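Local coordinates for protein omega transaminase (Pseudomonas sp., PDB 5LHA) that catalyses the transfer of an amino group from amines to keto acceptors, probably including pyruvate, using a pyridoxal phosphate cofactor that cycles through its pyridoxamine form, at residues Y375-E380 and L390-D395; S410-E415 and A452-C457; A419-R424 and V447-A452. All coordinates share one frame; numbering follows the deposited sequence.

Contact 1: residues Y375-E380 and L390-D395; sequences YAVVGE and LDLVSD
V377 and V393 join the open end of a beta hairpin, in which strand 378-384 returns antiparallel as strand 387-393 at the border of a mixed sheet; the edge strand is irregular at G379 and E380. A type I turn from Y375 to V378 delivers V377 O to V393 N, 3.0 Å away. The same oxygen lies only 3.1 Å from L392 CA, a CA-H...O contact beside the conventional bond. The tightly packed side lies here. The torsion of V377 sets CG2 anti to the backbone N, where it comes to 3.6 Å from V393 O and also meets L392 CB at 4.1 Å. F454 of helix 440-457 packs against V377, V378 and L392, so this apolar face is buried. The opposite face is looser and more polar. E380 and G379 are partly exposed, and E380 CG comes only to 4.4 Å from D391 CB. D391 is buried, its carboxylate held by R194 and R382; R382 also binds E380. These arginines probably offset the repulsion of two like charges. G379, with helical backbone angles, and the extended E380 together face D391, resembling a classic bulge, though only G379 N bonds D391 O, at 2.7 Å; E380 N has no partner in the model. D391 N reaches E380 O at 3.0 Å in a nearly straight bond, N-H...O 176°.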
# COMPACT_ATOMS: atom_id res chain seq x y z
N TYR A 375 -1.48 -17.26 -45.06
CA TYR A 375 -0.97 -18.04 -43.94
C TYR A 375 -1.99 -18.06 -42.81
O TYR A 375 -2.37 -17.00 -42.30
CB TYR A 375 0.37 -17.48 -43.46
CG TYR A 375 1.49 -17.64 -44.47
CD1 TYR A 375 2.10 -18.88 -44.67
CD2 TYR A 375 1.94 -16.57 -45.22
CE1 TYR A 375 3.12 -19.04 -45.58
CE2 TYR A 375 2.96 -16.72 -46.15
CZ TYR A 375 3.55 -17.95 -46.32
OH TYR A 375 4.57 -18.10 -47.23
N ALA A 376 -2.46 -19.26 -42.46
CA ALA A 376 -3.44 -19.40 -41.38
C ALA A 376 -2.95 -18.77 -40.08
O ALA A 376 -3.73 -18.15 -39.35
CB ALA A 376 -3.78 -20.87 -41.16
N VAL A 377 -1.66 -18.91 -39.77
CA VAL A 377 -1.14 -18.44 -38.49
C VAL A 377 -1.16 -16.92 -38.39
O VAL A 377 -1.12 -16.38 -37.28
CB VAL A 377 0.27 -19.02 -38.25
CG1 VAL A 377 1.31 -18.34 -39.15
CG2 VAL A 377 0.67 -18.91 -36.79
N VAL A 378 -1.25 -16.21 -39.51
CA VAL A 378 -1.28 -14.75 -39.53
C VAL A 378 -2.71 -14.29 -39.26
O VAL A 378 -3.57 -14.36 -40.15
CB VAL A 378 -0.76 -14.20 -40.87
CG1 VAL A 378 -0.80 -12.68 -40.87
CG2 VAL A 378 0.65 -14.71 -41.14
N GLY A 379 -2.95 -13.76 -38.07
CA GLY A 379 -4.27 -13.29 -37.71
C GLY A 379 -4.65 -11.96 -38.33
O GLY A 379 -5.66 -11.87 -39.04
N GLU A 380 -3.85 -10.93 -38.09
CA GLU A 380 -3.98 -9.65 -38.77
C GLU A 380 -2.63 -8.94 -38.74
O GLU A 380 -1.72 -9.34 -38.01
CB GLU A 380 -5.06 -8.75 -38.15
CG GLU A 380 -4.67 -8.13 -36.81
CD GLU A 380 -5.50 -6.89 -36.47
OE1 GLU A 380 -6.53 -6.63 -37.13
OE2 GLU A 380 -5.11 -6.15 -35.54
N LEU A 390 2.48 -8.07 -36.48
CA LEU A 390 1.81 -9.22 -37.07
C LEU A 390 1.32 -10.09 -35.92
O LEU A 390 2.12 -10.54 -35.10
CB LEU A 390 2.75 -9.99 -37.99
CG LEU A 390 3.40 -9.21 -39.15
CD1 LEU A 390 4.75 -8.66 -38.73
CD2 LEU A 390 3.54 -10.08 -40.40
N ASP A 391 0.02 -10.28 -35.82
CA ASP A 391 -0.57 -10.99 -34.69
C ASP A 391 -0.80 -12.46 -35.07
O ASP A 391 -1.70 -12.78 -35.86
CB ASP A 391 -1.85 -10.31 -34.24
CG ASP A 391 -2.22 -10.67 -32.83
OD1 ASP A 391 -2.07 -11.86 -32.46
OD2 ASP A 391 -2.61 -9.75 -32.07
N LEU A 392 -0.02 -13.36 -34.47
CA LEU A 392 -0.09 -14.77 -34.79
C LEU A 392 -1.05 -15.45 -33.82
O LEU A 392 -0.96 -15.26 -32.61
CB LEU A 392 1.29 -15.43 -34.73
CG LEU A 392 2.47 -14.82 -35.50
CD1 LEU A 392 3.74 -15.63 -35.26
CD2 LEU A 392 2.20 -14.69 -37.01
N VAL A 393 -1.98 -16.22 -34.38
CA VAL A 393 -3.02 -16.89 -33.61
C VAL A 393 -3.00 -18.37 -33.95
O VAL A 393 -2.50 -18.80 -34.99
CB VAL A 393 -4.42 -16.30 -33.89
CG1 VAL A 393 -4.41 -14.82 -33.63
CG2 VAL A 393 -4.83 -16.60 -35.33
N SER A 394 -3.55 -19.17 -33.03
CA SER A 394 -3.77 -20.58 -33.30
C SER A 394 -5.10 -20.84 -33.99
O SER A 394 -5.25 -21.88 -34.64
CB SER A 394 -3.69 -21.38 -31.99
OG SER A 394 -4.37 -20.72 -30.94
N ASP A 395 -6.04 -19.91 -33.87
CA ASP A 395 -7.40 -20.08 -34.39
C ASP A 395 -7.87 -18.74 -34.92
O ASP A 395 -7.90 -17.75 -34.19
CB ASP A 395 -8.35 -20.60 -33.30
CG ASP A 395 -9.77 -20.85 -33.81
OD1 ASP A 395 -10.38 -19.93 -34.38
OD2 ASP A 395 -10.28 -21.97 -33.62

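Contact 2: residues S410-E415 and A452-C457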
# COMPACT_ATOMS: atom_id res chain seq x y z
N SER A 410 9.47 -17.11 -32.49
CA SER A 410 10.90 -16.85 -32.65
C SER A 410 11.48 -17.62 -33.83
O SER A 410 12.44 -17.15 -34.45
CB SER A 410 11.67 -17.19 -31.38
OG SER A 410 13.04 -16.85 -31.55
N ARG A 411 10.93 -18.80 -34.14
CA ARG A 411 11.42 -19.55 -35.29
C ARG A 411 11.18 -18.78 -36.58
O ARG A 411 12.04 -18.74 -37.47
CB ARG A 411 10.77 -20.93 -35.36
CG ARG A 411 11.35 -21.92 -34.37
CD ARG A 411 10.98 -23.34 -34.73
NE ARG A 411 9.54 -23.54 -34.92
CZ ARG A 411 8.68 -23.86 -33.95
NH1 ARG A 411 9.11 -24.02 -32.71
NH2 ARG A 411 7.39 -24.03 -34.23
N ILE A 412 9.99 -18.19 -36.71
CA ILE A 412 9.71 -17.31 -37.85
C ILE A 412 10.69 -16.15 -37.86
O ILE A 412 11.23 -15.78 -38.91
CB ILE A 412 8.25 -16.83 -37.79
CG1 ILE A 412 7.31 -18.00 -38.08
CG2 ILE A 412 8.01 -15.69 -38.76
CD1 ILE A 412 5.89 -17.80 -37.58
N ALA A 413 10.96 -15.57 -36.69
CA ALA A 413 11.91 -14.47 -36.59
C ALA A 413 13.29 -14.90 -37.06
O ALA A 413 13.96 -14.16 -37.81
CB ALA A 413 11.97 -13.96 -35.16
N ASP A 414 13.75 -16.08 -36.65
CA ASP A 414 15.07 -16.54 -37.08
C ASP A 414 15.14 -16.67 -38.59
O ASP A 414 16.12 -16.24 -39.21
CB ASP A 414 15.43 -17.86 -36.40
CG ASP A 414 15.67 -17.71 -34.92
OD1 ASP A 414 15.46 -16.59 -34.40
OD2 ASP A 414 16.06 -18.70 -34.27
N GLU A 415 14.10 -17.24 -39.21
CA GLU A 415 14.14 -17.46 -40.65
C GLU A 415 14.11 -16.14 -41.40
O GLU A 415 14.74 -16.01 -42.46
CB GLU A 415 12.99 -18.37 -41.08
CG GLU A 415 13.12 -18.81 -42.52
CD GLU A 415 14.27 -19.79 -42.74
OE1 GLU A 415 14.81 -20.32 -41.74
OE2 GLU A 415 14.68 -19.97 -43.91
N ALA A 452 9.26 -15.23 -46.92
CA ALA A 452 10.11 -16.42 -46.85
C ALA A 452 10.00 -17.11 -45.49
O ALA A 452 9.93 -18.34 -45.42
CB ALA A 452 11.56 -16.04 -47.13
N ALA A 453 9.98 -16.33 -44.41
CA ALA A 453 9.94 -16.91 -43.07
C ALA A 453 8.65 -17.69 -42.84
O ALA A 453 8.65 -18.74 -42.19
CB ALA A 453 10.12 -15.82 -42.02
N PHE A 454 7.52 -17.16 -43.33
CA PHE A 454 6.25 -17.86 -43.16
C PHE A 454 6.11 -19.05 -44.10
O PHE A 454 5.42 -20.01 -43.76
CB PHE A 454 5.08 -16.90 -43.36
CG PHE A 454 4.86 -16.00 -42.20
CD1 PHE A 454 4.21 -16.45 -41.07
CD2 PHE A 454 5.31 -14.70 -42.24
CE1 PHE A 454 4.02 -15.62 -40.00
CE2 PHE A 454 5.13 -13.87 -41.17
CZ PHE A 454 4.48 -14.33 -40.05
N ALA A 455 6.73 -18.99 -45.28
CA ALA A 455 6.79 -20.18 -46.12
C ALA A 455 7.56 -21.29 -45.43
O ALA A 455 7.19 -22.47 -45.52
CB ALA A 455 7.42 -19.85 -47.47
N ARG A 456 8.61 -20.92 -44.70
CA ARG A 456 9.42 -21.88 -43.97
C ARG A 456 8.72 -22.34 -42.69
O ARG A 456 8.50 -23.54 -42.49
CB ARG A 456 10.77 -21.25 -43.65
CG ARG A 456 11.80 -22.19 -43.09
CD ARG A 456 12.02 -23.35 -44.02
NE ARG A 456 13.28 -24.03 -43.73
CZ ARG A 456 14.34 -23.99 -44.53
NH1 ARG A 456 14.29 -23.30 -45.66
NH2 ARG A 456 15.44 -24.65 -44.20
N CYS A 457 8.33 -21.40 -41.83
CA CYS A 457 7.92 -21.71 -40.47
C CYS A 457 6.49 -21.29 -40.15
O CYS A 457 6.10 -21.31 -38.98
CB CYS A 457 8.88 -21.06 -39.48
SG CYS A 457 10.63 -21.44 -39.80
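The F454 ring receives I412 CG2 over one face, 4.1 Å from the ring centroid and 15° off the normal, a CH-pi contact. From the same isoleucine, CD1 reaches the ring atom CE1 at 3.8 Å, and CG1 packs on C457 CB at 3.7 Å. Outside the pair of helices, Y375 also meets the phenylalanine. The second flat group, the R456 guanidinium, has E415 OE2 over one face, 3.8 Å from NH1. This is a long salt bridge of charges alone, because OE2 sits 3.7 Å above the guanidinium plane and no N-H points at it. R418 gives E415 OE1 a firmer partner. In the glutamate, CG stands anti to the backbone N (chi1 -171°) and the chain bends at chi2, bringing CD within 3.5 Å of R456 CG, the two side chains crossing at about a right angle. E415 is thereby a knob set in the hole formed by A452, A453, R456 and C457. The small A453 permits close approach, its CB 3.3 Å from I412 O. The segment axes pass at 8.2 Å with an angle of 129° between their directions, a helix crossing with one knob-into-hole, E415, in the C-terminal part of a fold type I, class III aminotransferase.

Contact 3: residues A419-R424 and V447-A452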
# COMPACT_ATOMS: atom_id res chain seq x y z
N ALA A 419 17.05 -14.67 -43.90
CA ALA A 419 16.74 -14.00 -45.15
C ALA A 419 17.18 -12.54 -45.17
O ALA A 419 16.90 -11.84 -46.15
CB ALA A 419 15.23 -14.09 -45.44
N GLY A 420 17.86 -12.08 -44.12
CA GLY A 420 18.52 -10.79 -44.14
C GLY A 420 17.80 -9.65 -43.45
O GLY A 420 18.16 -8.49 -43.69
N VAL A 421 16.79 -9.92 -42.63
CA VAL A 421 16.02 -8.87 -41.97
C VAL A 421 15.77 -9.27 -40.52
O VAL A 421 15.11 -10.28 -40.26
CB VAL A 421 14.68 -8.58 -42.68
CG1 VAL A 421 13.91 -7.53 -41.93
CG2 VAL A 421 14.91 -8.13 -44.10
N LEU A 422 16.27 -8.47 -39.59
CA LEU A 422 16.03 -8.71 -38.17
C LEU A 422 14.71 -8.07 -37.75
O LEU A 422 14.51 -6.87 -37.95
CB LEU A 422 17.17 -8.15 -37.31
CG LEU A 422 17.02 -8.48 -35.82
CD1 LEU A 422 16.95 -9.99 -35.57
CD2 LEU A 422 18.11 -7.85 -34.98
N VAL A 423 13.80 -8.89 -37.22
CA VAL A 423 12.53 -8.44 -36.67
C VAL A 423 12.42 -8.98 -35.25
O VAL A 423 13.24 -9.78 -34.80
CB VAL A 423 11.32 -8.86 -37.53
CG1 VAL A 423 11.46 -8.27 -38.92
CG2 VAL A 423 11.24 -10.37 -37.60
N ARG A 424 11.37 -8.55 -34.54
CA ARG A 424 11.29 -8.74 -33.09
C ARG A 424 10.06 -9.52 -32.65
O ARG A 424 8.93 -9.01 -32.77
CB ARG A 424 11.31 -7.37 -32.41
CG ARG A 424 11.49 -7.40 -30.90
CD ARG A 424 11.25 -6.03 -30.30
NE ARG A 424 11.18 -6.06 -28.84
CZ ARG A 424 10.83 -5.03 -28.08
NH1 ARG A 424 10.51 -3.86 -28.64
NH2 ARG A 424 10.79 -5.16 -26.76
N VAL A 447 9.30 -7.08 -46.63
CA VAL A 447 8.19 -7.90 -47.10
C VAL A 447 8.69 -9.26 -47.56
O VAL A 447 8.14 -10.30 -47.19
CB VAL A 447 7.43 -7.16 -48.22
CG1 VAL A 447 6.43 -8.09 -48.90
CG2 VAL A 447 6.74 -5.95 -47.66
N SER A 448 9.74 -9.26 -48.38
CA SER A 448 10.24 -10.50 -48.96
C SER A 448 10.75 -11.46 -47.89
O SER A 448 10.61 -12.68 -48.03
CB SER A 448 11.34 -10.20 -49.97
OG SER A 448 10.83 -9.44 -51.05
N ALA A 449 11.40 -10.94 -46.85
CA ALA A 449 11.99 -11.81 -45.84
C ALA A 449 10.93 -12.46 -44.96
O ALA A 449 11.07 -13.63 -44.56
CB ALA A 449 13.00 -11.03 -44.98
N LEU A 450 9.86 -11.73 -44.63
CA LEU A 450 8.78 -12.31 -43.85
C LEU A 450 8.00 -13.34 -44.67
O LEU A 450 7.60 -14.39 -44.13
CB LEU A 450 7.85 -11.21 -43.33
CG LEU A 450 8.56 -10.35 -42.28
CD1 LEU A 450 7.86 -9.00 -42.09
CD2 LEU A 450 8.67 -11.10 -40.96
N GLU A 451 7.75 -13.05 -45.95
CA GLU A 451 7.14 -14.03 -46.83
C GLU A 451 7.93 -15.34 -46.83
O GLU A 451 7.36 -16.43 -46.74
CB GLU A 451 7.05 -13.46 -48.25
CG GLU A 451 6.05 -12.33 -48.43
CD GLU A 451 5.97 -11.86 -49.88
OE1 GLU A 451 6.95 -12.07 -50.63
OE2 GLU A 451 4.93 -11.29 -50.28
N ALA A 452 9.26 -15.23 -46.92
CA ALA A 452 10.11 -16.42 -46.85
C ALA A 452 10.00 -17.11 -45.49
O ALA A 452 9.93 -18.34 -45.42
CB ALA A 452 11.56 -16.04 -47.13
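A449 is the first residue of 447-452 to touch the segment 419-424, and it meets two partners with one methyl. Its CB lies 3.8 Å from A419 CB and 3.6 Å from V421 CG2. The valine has CG1 anti to the backbone N (chi1 178°), which leaves CG2 beside that nitrogen, on the branch that reaches the alanine. Next in sequence, L450 sets out to one side of 419-424, but its end comes nearer, CD2 reaching V423 CG2 at 4.3 Å; L432 of the adjoining strand packs against both side chains. One turn of helix beyond A449, A452 closes the contact more loosely at an exposed margin, with its CB 4.5 Å from A419 CB. All these meetings are apolar, and the small alanines let helix and chain lie close. After A419, helix 408-418 ends in a Schellman motif at G420, whose positive phi helps turn the chain into strand 421-426. On this strand L422 and R424 instead pack on Y88 and F91 of the second subunit. Helix, strand, hairpin return through 429-432 and a final helix covering that sheet belong to the small alpha/beta domain of fold type I aminotransferases, whose sheet also takes N-terminal strands.

Overall arrangement
Contacts 2 and 3 both use helix 440-457, which also packs on contact 1. Contacts 1 and 3 are buried, while contact 2 is partly exposed. Contact 1 is a strand pairing, governed by backbone hydrogen bonds, with one apolar and one charged face. Contacts 2 and 3 rest on side chains: contact 2, partly at the surface, mixes apolar packing with a long salt bridge, whereas contact 3 is purely apolar. Their centres lie about 8 Å apart, and A452 serves both. F454 carries the packing from contact 2 to contact 1, where its CE1 lies 3.6 Å from L392 CD2. Y375 OH probably bonds E451 O, at 3.3 Å, linking contact 1 to contact 3.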